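Local coordinates for SWD1-like protein (Myceliophthora thermophila, PDB 6E29) that forms the beta-propeller domain of a WD-repeat subunit that probably acts as a scaffold within the COMPASS histone H3 methyltransferase complex, at residues W89-W94 with A109-A114; G113-P118 with A178-A183; A125-E130 with H174-I179; D131-V136 with L148-K153; G191-R196 with S215-T220. One frame throughout, in Å; residues are numbered along the deposited sequence.

Contact 1: W89-W94 with A109-A114; sequences WKVILW and APVYGA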
# COMPACT_ATOMS: atom_id res chain seq x y z
N TRP B 89 10.88 -12.62 0.33
CA TRP B 89 10.21 -13.20 -0.85
C TRP B 89 8.91 -13.95 -0.53
O TRP B 89 8.42 -14.70 -1.37
CB TRP B 89 11.12 -14.17 -1.63
CG TRP B 89 12.51 -13.68 -1.94
CD1 TRP B 89 13.05 -12.46 -1.60
CD2 TRP B 89 13.53 -14.38 -2.67
NE1 TRP B 89 14.34 -12.37 -2.06
CE2 TRP B 89 14.66 -13.53 -2.72
CE3 TRP B 89 13.59 -15.64 -3.29
CZ2 TRP B 89 15.84 -13.90 -3.38
CZ3 TRP B 89 14.76 -16.00 -3.94
CH2 TRP B 89 15.87 -15.13 -3.98
N LYS B 90 8.34 -13.80 0.64
CA LYS B 90 7.23 -14.65 1.04
C LYS B 90 5.97 -13.84 1.32
O LYS B 90 6.03 -12.68 1.76
CB LYS B 90 7.61 -15.46 2.29
CG LYS B 90 8.89 -16.26 2.14
CD LYS B 90 9.35 -16.89 3.48
CE LYS B 90 8.43 -17.97 4.01
NZ LYS B 90 8.89 -18.49 5.34
N VAL B 91 4.83 -14.46 1.05
CA VAL B 91 3.51 -13.96 1.43
C VAL B 91 2.79 -15.08 2.19
O VAL B 91 2.78 -16.24 1.74
CB VAL B 91 2.70 -13.53 0.19
CG1 VAL B 91 1.29 -13.14 0.59
CG2 VAL B 91 3.35 -12.35 -0.52
N ILE B 92 2.19 -14.73 3.33
CA ILE B 92 1.51 -15.71 4.20
C ILE B 92 0.12 -15.19 4.53
O ILE B 92 -0.05 -14.00 4.84
CB ILE B 92 2.31 -15.97 5.49
CG1 ILE B 92 3.65 -16.65 5.19
CG2 ILE B 92 1.48 -16.76 6.52
CD1 ILE B 92 4.54 -16.81 6.44
N LEU B 93 -0.87 -16.08 4.49
CA LEU B 93 -2.22 -15.80 4.95
C LEU B 93 -2.39 -16.49 6.29
O LEU B 93 -2.38 -17.73 6.36
CB LEU B 93 -3.31 -16.29 4.00
CG LEU B 93 -4.66 -15.78 4.52
CD1 LEU B 93 -4.69 -14.31 4.47
CD2 LEU B 93 -5.76 -16.32 3.66
N TRP B 94 -2.51 -15.68 7.34
CA TRP B 94 -2.72 -16.14 8.71
C TRP B 94 -4.21 -16.27 8.99
O TRP B 94 -5.01 -15.42 8.58
CB TRP B 94 -2.10 -15.14 9.71
CG TRP B 94 -0.66 -14.94 9.51
CD1 TRP B 94 -0.06 -13.94 8.79
CD2 TRP B 94 0.40 -15.76 10.01
NE1 TRP B 94 1.31 -14.09 8.81
CE2 TRP B 94 1.62 -15.20 9.56
CE3 TRP B 94 0.44 -16.91 10.83
CZ2 TRP B 94 2.86 -15.75 9.89
CZ3 TRP B 94 1.68 -17.46 11.15
CH2 TRP B 94 2.87 -16.88 10.68
N ALA B 109 11.67 -13.06 -5.38
CA ALA B 109 12.06 -11.66 -5.26
C ALA B 109 11.38 -11.07 -4.04
O ALA B 109 10.31 -11.55 -3.62
CB ALA B 109 11.67 -10.87 -6.53
N PRO B 110 11.97 -10.04 -3.44
CA PRO B 110 11.29 -9.32 -2.35
C PRO B 110 9.92 -8.81 -2.77
O PRO B 110 9.70 -8.40 -3.92
CB PRO B 110 12.24 -8.14 -2.06
CG PRO B 110 13.61 -8.64 -2.54
CD PRO B 110 13.32 -9.52 -3.73
N VAL B 111 9.00 -8.77 -1.82
CA VAL B 111 7.63 -8.34 -2.08
C VAL B 111 7.52 -6.88 -1.66
O VAL B 111 7.73 -6.55 -0.48
CB VAL B 111 6.61 -9.24 -1.35
CG1 VAL B 111 5.17 -8.91 -1.78
CG2 VAL B 111 6.91 -10.77 -1.58
N TYR B 112 7.27 -5.98 -2.62
CA TYR B 112 6.95 -4.59 -2.26
C TYR B 112 5.70 -4.53 -1.37
O TYR B 112 5.61 -3.75 -0.43
CB TYR B 112 6.70 -3.76 -3.51
CG TYR B 112 7.89 -3.33 -4.35
CD1 TYR B 112 8.92 -2.53 -3.81
CD2 TYR B 112 7.92 -3.62 -5.73
CE1 TYR B 112 9.96 -2.08 -4.60
CE2 TYR B 112 8.96 -3.19 -6.52
CZ TYR B 112 9.96 -2.40 -5.96
OH TYR B 112 11.00 -1.97 -6.73
N GLY B 113 4.69 -5.32 -1.72
CA GLY B 113 3.48 -5.35 -0.94
C GLY B 113 2.48 -6.29 -1.58
O GLY B 113 2.52 -6.58 -2.79
N ALA B 114 1.61 -6.84 -0.75
CA ALA B 114 0.57 -7.74 -1.24
C ALA B 114 -0.77 -7.34 -0.62
O ALA B 114 -0.84 -7.01 0.57
CB ALA B 114 0.88 -9.23 -0.92
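Trp89 and Pro110 have the nearest CA atoms of the two backbones, 4.3 Å apart; from there the chains spread, and Val91 CA stands 7.4 Å from Ala114 CA. Between the backbones, Trp89 CA directs its hydrogen at Ala109 O, 3.2 Å away, in a CA-H...O contact. The indole of Trp89 takes Ala109 N over one face, 3.5 Å above the plane and toward the rim. It lies side by side with the Pro110 ring, NE1 being 3.5 Å from Pro110 CD. An alanine in place of Pro110 would lack CG and CD and would probably open a gap beside NE1 and CD1 of the indole, leaving the ring held on that side mainly by backbone atoms. Deeper in, Val91 and Val111 cross at about a right angle. Val91 CG2, beside its own backbone N, touches Val111 CG2 and Ala114 CB, each 4.0 Å away. These residues join the third strand of one WD-type propeller blade to the entry of the next, with Leu83 and Phe124 closing round Val91. The join is mainly van der Waals; among the polar backbone atoms of 109-114, Val111 O bonds Thr71 OG1 and Ala114 N bonds Ser72 OG.

Contact 2: G113-P118 with A178-A183; sequences GAELHP and AIVYTA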
# COMPACT_ATOMS: atom_id res chain seq x y z
N GLY B 113 4.69 -5.32 -1.72
CA GLY B 113 3.48 -5.35 -0.94
C GLY B 113 2.48 -6.29 -1.58
O GLY B 113 2.52 -6.58 -2.79
N ALA B 114 1.61 -6.84 -0.75
CA ALA B 114 0.57 -7.74 -1.24
C ALA B 114 -0.77 -7.34 -0.62
O ALA B 114 -0.84 -7.01 0.57
CB ALA B 114 0.88 -9.23 -0.92
N GLU B 115 -1.83 -7.34 -1.44
CA GLU B 115 -3.15 -6.88 -1.01
C GLU B 115 -4.17 -7.99 -1.22
O GLU B 115 -4.18 -8.63 -2.27
CB GLU B 115 -3.63 -5.67 -1.79
CG GLU B 115 -2.94 -4.38 -1.37
CD GLU B 115 -3.56 -3.81 -0.11
OE1 GLU B 115 -4.77 -3.52 -0.15
OE2 GLU B 115 -2.85 -3.68 0.92
N LEU B 116 -5.04 -8.17 -0.23
CA LEU B 116 -6.13 -9.15 -0.38
C LEU B 116 -7.27 -8.60 -1.23
O LEU B 116 -7.58 -7.41 -1.22
CB LEU B 116 -6.67 -9.55 1.00
CG LEU B 116 -5.94 -10.64 1.76
CD1 LEU B 116 -6.62 -10.82 3.16
CD2 LEU B 116 -5.93 -11.98 0.99
N HIS B 117 -7.87 -9.48 -2.03
CA HIS B 117 -9.08 -9.10 -2.75
C HIS B 117 -10.11 -8.61 -1.73
O HIS B 117 -10.32 -9.29 -0.71
CB HIS B 117 -9.62 -10.30 -3.54
CG HIS B 117 -10.74 -9.97 -4.47
ND1 HIS B 117 -12.01 -9.66 -4.01
CD2 HIS B 117 -10.80 -9.94 -5.82
CE1 HIS B 117 -12.80 -9.44 -5.05
NE2 HIS B 117 -12.09 -9.60 -6.16
N PRO B 118 -10.76 -7.46 -1.95
CA PRO B 118 -11.61 -6.88 -0.88
C PRO B 118 -12.81 -7.71 -0.50
O PRO B 118 -13.44 -7.42 0.52
CB PRO B 118 -12.05 -5.55 -1.47
CG PRO B 118 -11.06 -5.28 -2.60
CD PRO B 118 -10.70 -6.59 -3.14
N ALA B 178 3.59 -0.99 -6.96
CA ALA B 178 2.54 -0.82 -5.97
C ALA B 178 1.27 -1.28 -6.65
O ALA B 178 1.11 -1.04 -7.84
CB ALA B 178 2.37 0.65 -5.49
N ILE B 179 0.38 -1.92 -5.91
CA ILE B 179 -0.85 -2.35 -6.55
C ILE B 179 -1.94 -2.47 -5.50
O ILE B 179 -1.68 -2.91 -4.38
CB ILE B 179 -0.63 -3.70 -7.28
CG1 ILE B 179 -1.83 -4.01 -8.17
CG2 ILE B 179 -0.26 -4.83 -6.24
CD1 ILE B 179 -1.58 -5.21 -9.09
N VAL B 180 -3.17 -2.08 -5.86
CA VAL B 180 -4.31 -2.20 -4.95
C VAL B 180 -5.52 -2.64 -5.75
O VAL B 180 -5.60 -2.41 -6.96
CB VAL B 180 -4.66 -0.88 -4.20
CG1 VAL B 180 -3.55 -0.47 -3.29
CG2 VAL B 180 -4.95 0.27 -5.17
N TYR B 181 -6.51 -3.24 -5.08
CA TYR B 181 -7.76 -3.54 -5.78
C TYR B 181 -8.68 -2.33 -5.70
O TYR B 181 -8.69 -1.62 -4.67
CB TYR B 181 -8.50 -4.72 -5.10
CG TYR B 181 -7.90 -6.09 -5.29
CD1 TYR B 181 -6.90 -6.56 -4.45
CD2 TYR B 181 -8.41 -6.95 -6.30
CE1 TYR B 181 -6.37 -7.84 -4.61
CE2 TYR B 181 -7.90 -8.27 -6.46
CZ TYR B 181 -6.88 -8.69 -5.62
OH TYR B 181 -6.38 -9.94 -5.75
N THR B 182 -9.51 -2.13 -6.71
CA THR B 182 -10.65 -1.24 -6.57
C THR B 182 -11.64 -1.86 -5.57
O THR B 182 -11.50 -3.02 -5.18
CB THR B 182 -11.36 -0.99 -7.89
OG1 THR B 182 -11.91 -2.23 -8.37
CG2 THR B 182 -10.37 -0.35 -8.91
N ALA B 183 -12.66 -1.08 -5.17
CA ALA B 183 -13.53 -1.50 -4.07
C ALA B 183 -14.29 -2.76 -4.42
O ALA B 183 -14.57 -3.59 -3.54
CB ALA B 183 -14.51 -0.38 -3.70
O HOH W 1 -6.34 -3.52 -2.20
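Tyr181 lies against Glu115, His117 and Pro118 where the first strands of two successive propeller blades run together. In WD propellers these are the innermost strands, bordering the central channel. Strands 113-117 and 178-181 are nearly parallel, at 9°, with axes 7.0 Å apart, so side chains and water fill the space between them.

Aromatic contacts dominate. His117 CA sits over one face of the tyrosine ring, a CH-pi contact 3.6 Å from the centroid and 16° off the normal. The imidazole is set obliquely to the phenol, its plane turned by 60° and the centroids 4.9 Å apart; CD2 of His117 makes the nearest side-chain approach, to CE2 of Tyr181. At the ring's edge, in plane, Glu115 O lies 3.3 Å from Tyr181 CE1. The phenol OH is hydrogen-bonded to Gln123 OE1, and His117 ND1 to Trp119 N; each bond anchors its own ring from beyond the contact.

Apolar packing continues at Pro118, whose CD comes within 3.5 Å of Tyr181 CB. Two further aliphatic carbons rest on carbonyl oxygens: Pro118 CG on Thr182 O, and Glu115 CG on Ile179 O at 3.6 Å, beyond which a bend at chi2 turns the carboxylate carbon aside.

The polar link between the strands is a water. It donates to Glu115 OE1 at 2.6 Å and accepts from the backbone: Tyr181 N is 2.9 Å from the water oxygen.

Contact 3: A125-E130 with H174-I179; sequences AAALFE and HMTTAI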
# COMPACT_ATOMS: atom_id res chain seq x y z
N ALA B 125 -3.05 -9.85 -4.76
CA ALA B 125 -2.16 -9.29 -5.76
C ALA B 125 -0.89 -8.76 -5.10
O ALA B 125 -0.94 -8.11 -4.04
CB ALA B 125 -2.83 -8.16 -6.55
N ALA B 126 0.25 -9.01 -5.74
CA ALA B 126 1.52 -8.56 -5.15
C ALA B 126 2.38 -7.83 -6.18
O ALA B 126 2.35 -8.14 -7.38
CB ALA B 126 2.27 -9.75 -4.56
N ALA B 127 3.14 -6.86 -5.72
CA ALA B 127 4.17 -6.23 -6.55
C ALA B 127 5.53 -6.70 -6.03
O ALA B 127 5.75 -6.77 -4.82
CB ALA B 127 4.03 -4.70 -6.51
N LEU B 128 6.44 -7.03 -6.94
CA LEU B 128 7.72 -7.66 -6.61
C LEU B 128 8.89 -6.80 -7.05
O LEU B 128 8.85 -6.20 -8.14
CB LEU B 128 7.82 -9.00 -7.28
CG LEU B 128 6.73 -9.95 -6.83
CD1 LEU B 128 6.86 -11.20 -7.66
CD2 LEU B 128 6.94 -10.23 -5.32
N PHE B 129 9.94 -6.75 -6.22
CA PHE B 129 11.13 -6.00 -6.55
C PHE B 129 11.78 -6.59 -7.82
O PHE B 129 12.14 -7.78 -7.88
CB PHE B 129 12.10 -6.01 -5.37
CG PHE B 129 13.39 -5.27 -5.62
CD1 PHE B 129 13.40 -3.89 -5.81
CD2 PHE B 129 14.59 -5.96 -5.65
CE1 PHE B 129 14.59 -3.22 -6.05
CE2 PHE B 129 15.80 -5.28 -5.89
CZ PHE B 129 15.79 -3.92 -6.10
N GLU B 130 11.91 -5.76 -8.85
CA GLU B 130 12.58 -6.15 -10.09
C GLU B 130 12.00 -7.45 -10.65
O GLU B 130 12.72 -8.25 -11.25
CB GLU B 130 14.10 -6.30 -9.88
CG GLU B 130 14.78 -5.00 -9.43
CD GLU B 130 16.31 -5.07 -9.35
OE1 GLU B 130 16.90 -6.18 -9.23
OE2 GLU B 130 16.92 -3.97 -9.42
N HIS B 174 9.68 -0.64 -17.48
CA HIS B 174 8.43 -0.31 -16.79
C HIS B 174 8.11 -1.44 -15.84
O HIS B 174 7.72 -2.52 -16.28
CB HIS B 174 7.30 -0.14 -17.79
CG HIS B 174 7.46 1.02 -18.69
ND1 HIS B 174 6.63 2.13 -18.61
CD2 HIS B 174 8.31 1.25 -19.73
CE1 HIS B 174 6.99 3.00 -19.54
NE2 HIS B 174 8.00 2.49 -20.24
N MET B 175 8.29 -1.23 -14.55
CA MET B 175 8.07 -2.32 -13.59
C MET B 175 7.08 -1.86 -12.54
O MET B 175 7.06 -0.68 -12.17
CB MET B 175 9.37 -2.75 -12.95
CG MET B 175 10.37 -3.15 -14.03
SD MET B 175 11.72 -4.09 -13.45
CE MET B 175 12.36 -2.98 -12.19
N THR B 176 6.24 -2.78 -12.08
CA THR B 176 5.16 -2.41 -11.19
C THR B 176 5.62 -2.43 -9.73
O THR B 176 6.18 -3.42 -9.25
CB THR B 176 3.99 -3.36 -11.40
OG1 THR B 176 3.48 -3.21 -12.73
CG2 THR B 176 2.89 -3.15 -10.38
N THR B 177 5.32 -1.35 -9.00
CA THR B 177 5.91 -1.14 -7.68
C THR B 177 4.87 -1.04 -6.60
O THR B 177 5.24 -1.05 -5.42
CB THR B 177 6.74 0.14 -7.67
OG1 THR B 177 5.97 1.16 -8.31
CG2 THR B 177 8.08 -0.09 -8.38
N ALA B 178 3.59 -0.99 -6.96
CA ALA B 178 2.54 -0.82 -5.97
C ALA B 178 1.27 -1.28 -6.65
O ALA B 178 1.11 -1.04 -7.84
CB ALA B 178 2.37 0.65 -5.49
N ILE B 179 0.38 -1.92 -5.91
CA ILE B 179 -0.85 -2.35 -6.55
C ILE B 179 -1.94 -2.47 -5.50
O ILE B 179 -1.68 -2.91 -4.38
CB ILE B 179 -0.63 -3.70 -7.28
CG1 ILE B 179 -1.83 -4.01 -8.17
CG2 ILE B 179 -0.26 -4.83 -6.24
CD1 ILE B 179 -1.58 -5.21 -9.09
O HOH W 2 5.86 -6.17 -9.53
O HOH W 3 8.86 -4.40 -9.97
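Ala127 and Ile179 face each other across the gap between two propeller blades, where the second strand of one blade passes the first strand of the next. The strands are roughly antiparallel, at 150°, yet their axes keep 5.9 Å apart and side chains do the touching. Ile179 holds CG1 anti to its backbone N (chi1 -169°), which leaves CG2 in the crowded position between N and the carbonyl carbon; there it meets the peptide at Ala127 N, 4.0 Å away. Its CD1 reaches Ala125 CB at 4.1 Å. In return Ala127 CB presses on the opposing backbone, 3.7 Å from Thr176 O. At the outer end Met175, bent at chi3, sets CE against Glu130 CA at 3.8 Å, the two side chains crossing obliquely. Glu130 CG in turn lies over the centre of the Phe129 ring. Between these apolar patches two waters fill the gap. One accepts from Leu128 N (2.8 Å to the water oxygen) and lies equally close to Thr176 O; the other is 2.6 Å from Leu128 O and also near Thr176 O. Not every acceptor around these waters can receive a proton at once, so the bonding is probably shared: water serves carbonyls that could not bond each other, and links Leu128 N to Thr176 O.

Contact 4: D131-V136 with L148-K153; sequences DQPMLV and LPSVPK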
# COMPACT_ATOMS: atom_id res chain seq x y z
N ASP B 131 10.70 -7.67 -10.45
CA ASP B 131 10.03 -8.84 -10.99
C ASP B 131 8.60 -8.48 -11.38
O ASP B 131 8.10 -7.40 -11.05
CB ASP B 131 10.07 -10.00 -10.01
CG ASP B 131 10.31 -11.31 -10.71
OD1 ASP B 131 9.86 -11.44 -11.90
OD2 ASP B 131 10.99 -12.16 -10.07
N GLN B 132 7.95 -9.40 -12.09
CA GLN B 132 6.61 -9.15 -12.61
C GLN B 132 5.57 -9.18 -11.50
O GLN B 132 5.63 -10.06 -10.63
CB GLN B 132 6.25 -10.20 -13.67
CG GLN B 132 7.29 -10.34 -14.76
CD GLN B 132 7.43 -11.78 -15.27
OE1 GLN B 132 7.08 -12.07 -16.41
NE2 GLN B 132 7.95 -12.68 -14.41
N PRO B 133 4.56 -8.32 -11.54
CA PRO B 133 3.50 -8.35 -10.51
C PRO B 133 2.63 -9.58 -10.70
O PRO B 133 2.53 -10.10 -11.80
CB PRO B 133 2.70 -7.08 -10.78
CG PRO B 133 2.88 -6.83 -12.26
CD PRO B 133 4.31 -7.27 -12.54
N MET B 134 2.02 -10.05 -9.61
CA MET B 134 1.34 -11.34 -9.66
C MET B 134 -0.05 -11.28 -9.01
O MET B 134 -0.25 -10.61 -8.00
CB MET B 134 2.16 -12.44 -8.94
CG MET B 134 3.56 -12.66 -9.47
SD MET B 134 3.58 -13.40 -11.12
CE MET B 134 2.85 -14.97 -10.76
N LEU B 135 -1.00 -11.98 -9.63
CA LEU B 135 -2.30 -12.28 -9.04
C LEU B 135 -2.29 -13.76 -8.65
O LEU B 135 -2.09 -14.64 -9.49
CB LEU B 135 -3.41 -11.96 -10.03
CG LEU B 135 -4.83 -12.01 -9.49
CD1 LEU B 135 -4.91 -11.08 -8.34
CD2 LEU B 135 -5.84 -11.55 -10.55
N VAL B 136 -2.49 -14.05 -7.37
CA VAL B 136 -2.38 -15.43 -6.90
C VAL B 136 -3.71 -15.89 -6.33
O VAL B 136 -4.30 -15.21 -5.48
CB VAL B 136 -1.26 -15.60 -5.85
CG1 VAL B 136 -1.18 -17.07 -5.40
CG2 VAL B 136 0.09 -15.16 -6.42
N LEU B 148 0.79 -10.73 -13.97
CA LEU B 148 0.05 -9.52 -14.35
C LEU B 148 0.92 -8.62 -15.22
O LEU B 148 2.16 -8.67 -15.14
CB LEU B 148 -0.38 -8.74 -13.10
CG LEU B 148 -1.53 -9.26 -12.24
CD1 LEU B 148 -1.63 -8.39 -10.99
CD2 LEU B 148 -2.84 -9.19 -13.03
N PRO B 149 0.31 -7.85 -16.11
CA PRO B 149 1.11 -7.05 -17.05
C PRO B 149 1.57 -5.74 -16.42
O PRO B 149 0.86 -5.12 -15.63
CB PRO B 149 0.13 -6.77 -18.21
CG PRO B 149 -1.17 -6.68 -17.55
CD PRO B 149 -1.14 -7.67 -16.34
N SER B 150 2.78 -5.33 -16.77
CA SER B 150 3.25 -4.00 -16.43
C SER B 150 3.01 -2.99 -17.53
O SER B 150 2.94 -1.79 -17.26
CB SER B 150 4.76 -4.02 -16.14
OG SER B 150 5.01 -4.33 -14.79
N VAL B 151 2.92 -3.48 -18.76
CA VAL B 151 2.88 -2.62 -19.92
C VAL B 151 1.84 -3.23 -20.88
O VAL B 151 1.69 -4.45 -20.89
CB VAL B 151 4.30 -2.57 -20.52
CG1 VAL B 151 4.32 -2.94 -21.90
CG2 VAL B 151 4.88 -1.28 -20.22
N PRO B 152 1.09 -2.40 -21.59
CA PRO B 152 0.16 -2.92 -22.62
C PRO B 152 0.86 -3.78 -23.66
O PRO B 152 2.08 -3.69 -23.90
CB PRO B 152 -0.38 -1.64 -23.27
CG PRO B 152 -0.10 -0.53 -22.30
CD PRO B 152 1.16 -0.93 -21.61
N LYS B 153 0.07 -4.62 -24.30
CA LYS B 153 0.62 -5.56 -25.26
C LYS B 153 0.80 -4.85 -26.60
O LYS B 153 -0.14 -4.27 -27.15
CB LYS B 153 -0.29 -6.77 -25.41
CG LYS B 153 0.49 -8.01 -25.84
CD LYS B 153 1.64 -8.29 -24.87
CE LYS B 153 2.00 -9.79 -24.83
NZ LYS B 153 2.86 -10.21 -26.01
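The peptide plane of Pro133 receives Leu148 N at its carbonyl: Pro133 O is 2.9 Å from Leu148 N, with 159° at the hydrogen, and the donor is tilted 30° from the carbonyl plane. The pyrrolidine ring of Pro133 crosses the leucine, its CG lying 3.5 Å from Leu148 O and 3.9 Å from Leu148 CB. Farther back, the carboxylate of Asp131 holds Gln132 N on the anti lone pair of OD1, at 2.8 Å, while the same oxygen forms a salt bridge with Arg108. The contact lies where one propeller blade faces the next, about 17 Å from the centre of the chain to its own centre: 134-136 belongs to the third strand, and 148-153 runs on from the fourth strand toward helix 161-171. Leu148 carries most of the packing. With CG beside its own backbone N (chi1 -74°), the branch turns onto the third strand, where CG lies 4.0 Å from Leu135 CB and CD1 3.8 Å from Met134 C. An alanine here would remove this branch, and would probably open a gap beside Leu135 CB and take one of its packing partners from Ile179 of the next blade. Leu135 has further neighbours of its own in Ala125 and Tyr181.

Contact 5: G191-R196 with S215-T220; sequences GTTKGR and SGIITT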
# COMPACT_ATOMS: atom_id res chain seq x y z
N GLY B 191 0.90 1.01 -9.81
CA GLY B 191 1.88 2.05 -10.09
C GLY B 191 3.19 1.46 -10.55
O GLY B 191 3.56 0.33 -10.18
N THR B 192 3.95 2.25 -11.33
CA THR B 192 5.16 1.74 -11.93
C THR B 192 6.35 2.65 -11.66
O THR B 192 6.23 3.78 -11.17
CB THR B 192 5.03 1.59 -13.45
OG1 THR B 192 5.06 2.90 -14.05
CG2 THR B 192 3.75 0.81 -13.84
N THR B 193 7.52 2.12 -12.03
CA THR B 193 8.78 2.83 -11.96
C THR B 193 8.83 4.03 -12.90
O THR B 193 9.74 4.86 -12.79
CB THR B 193 9.93 1.87 -12.32
OG1 THR B 193 9.56 1.15 -13.52
CG2 THR B 193 10.15 0.88 -11.22
N LYS B 194 7.91 4.12 -13.84
CA LYS B 194 7.92 5.20 -14.82
C LYS B 194 6.81 6.20 -14.52
O LYS B 194 6.47 7.02 -15.37
CB LYS B 194 7.79 4.62 -16.24
CG LYS B 194 9.00 3.78 -16.73
CD LYS B 194 10.16 4.66 -17.23
CE LYS B 194 11.34 3.83 -17.71
NZ LYS B 194 12.11 3.29 -16.54
N GLY B 195 6.27 6.16 -13.30
CA GLY B 195 5.28 7.11 -12.83
C GLY B 195 3.92 6.96 -13.49
O GLY B 195 3.13 7.92 -13.51
N ARG B 196 3.60 5.77 -13.98
CA ARG B 196 2.31 5.54 -14.60
C ARG B 196 1.37 4.85 -13.62
O ARG B 196 1.80 4.10 -12.75
CB ARG B 196 2.39 4.70 -15.87
CG ARG B 196 3.38 5.31 -16.91
CD ARG B 196 3.26 4.55 -18.21
NE ARG B 196 2.02 4.88 -18.90
CZ ARG B 196 1.86 5.99 -19.62
NH1 ARG B 196 2.88 6.84 -19.74
NH2 ARG B 196 0.70 6.25 -20.21
N SER B 215 6.42 12.01 -11.94
CA SER B 215 7.72 12.04 -12.59
C SER B 215 8.80 11.27 -11.81
O SER B 215 9.98 11.56 -11.97
CB SER B 215 8.18 13.47 -12.81
OG SER B 215 7.43 14.03 -13.87
N GLY B 216 8.41 10.33 -10.96
CA GLY B 216 9.37 9.32 -10.53
C GLY B 216 8.70 7.97 -10.29
O GLY B 216 7.61 7.71 -10.79
N ILE B 217 9.35 7.11 -9.50
CA ILE B 217 8.77 5.83 -9.10
C ILE B 217 7.56 6.03 -8.20
O ILE B 217 7.58 6.78 -7.20
CB ILE B 217 9.87 4.99 -8.44
CG1 ILE B 217 10.96 4.76 -9.50
CG2 ILE B 217 9.28 3.75 -7.78
CD1 ILE B 217 12.24 4.14 -8.98
N ILE B 218 6.45 5.34 -8.51
CA ILE B 218 5.29 5.35 -7.62
C ILE B 218 5.52 4.35 -6.48
O ILE B 218 5.82 3.18 -6.72
CB ILE B 218 4.01 5.06 -8.40
CG1 ILE B 218 3.73 6.22 -9.40
CG2 ILE B 218 2.81 4.91 -7.46
CD1 ILE B 218 2.51 5.97 -10.34
N THR B 219 5.47 4.85 -5.24
CA THR B 219 5.81 3.99 -4.10
C THR B 219 4.62 3.53 -3.27
O THR B 219 4.68 2.45 -2.68
CB THR B 219 6.84 4.68 -3.18
OG1 THR B 219 6.40 5.99 -2.86
CG2 THR B 219 8.18 4.76 -3.88
N THR B 220 3.53 4.27 -3.28
CA THR B 220 2.37 3.91 -2.50
C THR B 220 1.12 4.27 -3.27
O THR B 220 1.03 5.37 -3.84
CB THR B 220 2.32 4.66 -1.14
OG1 THR B 220 3.31 4.11 -0.29
CG2 THR B 220 0.93 4.57 -0.49
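Thr192 O is gripped by two backbone donors, Ile218 N at 3.1 Å and Gly195 N at 3.2 Å, which approach from opposite faces of its plane. The first bond, almost straight at 176°, ties a hairpin of one propeller blade to the opening of the next; the second closes the type I turn Thr192-Gly195 that links the blade's second and third strands. Thr192 also forms an ST turn, its OG1 accepting from Lys194 N at 3.1 Å and from Arg196 N. The turn is thus braced by both oxygens of a single threonine, while Thr193 OG1 bonds Met175 N beyond it. Ile218 faces the hairpin with its whole side chain. CG1 stands beside the backbone N (chi1 -66°), close to Gly195 CA, and CG2 lies 4.0 Å from Gly191 CA. A side chain on Gly191 would collide with that methyl, and Gly195 has a positive phi besides, with Gly216 O only 3.2 Å from its CA. Ile217 lays CG1 against the turn, 3.5 Å from Thr193 O. The tip of Ile218 is packed tightly into the hairpin mouth, where CD1 comes to 3.1 Å from Arg196 O.

In the fold
From the N terminus, contact 1 closes a short loop, carrying the chain from the blade that begins with strand 70-75 into the one that begins with strand 111-117. Contact 2 opens where contact 1 ends, sharing Gly113 and Ala114, and spans the longest loop, up to the blade begun by strand 176-181. Contact 3 opens later and ends on the same stretch as contact 2, sharing Ala178 and Ile179; contact 4 lies wholly within the loop that contact 3 closes. The Thr176 to Ser150 hydroxyl bond couples these last two. Contact 5 follows in series and closes a short loop into the blade begun by strand 218-223; Thr177 OG1, bonded to Ile218 O, connects it to contact 3. Together they join four consecutive propeller blades.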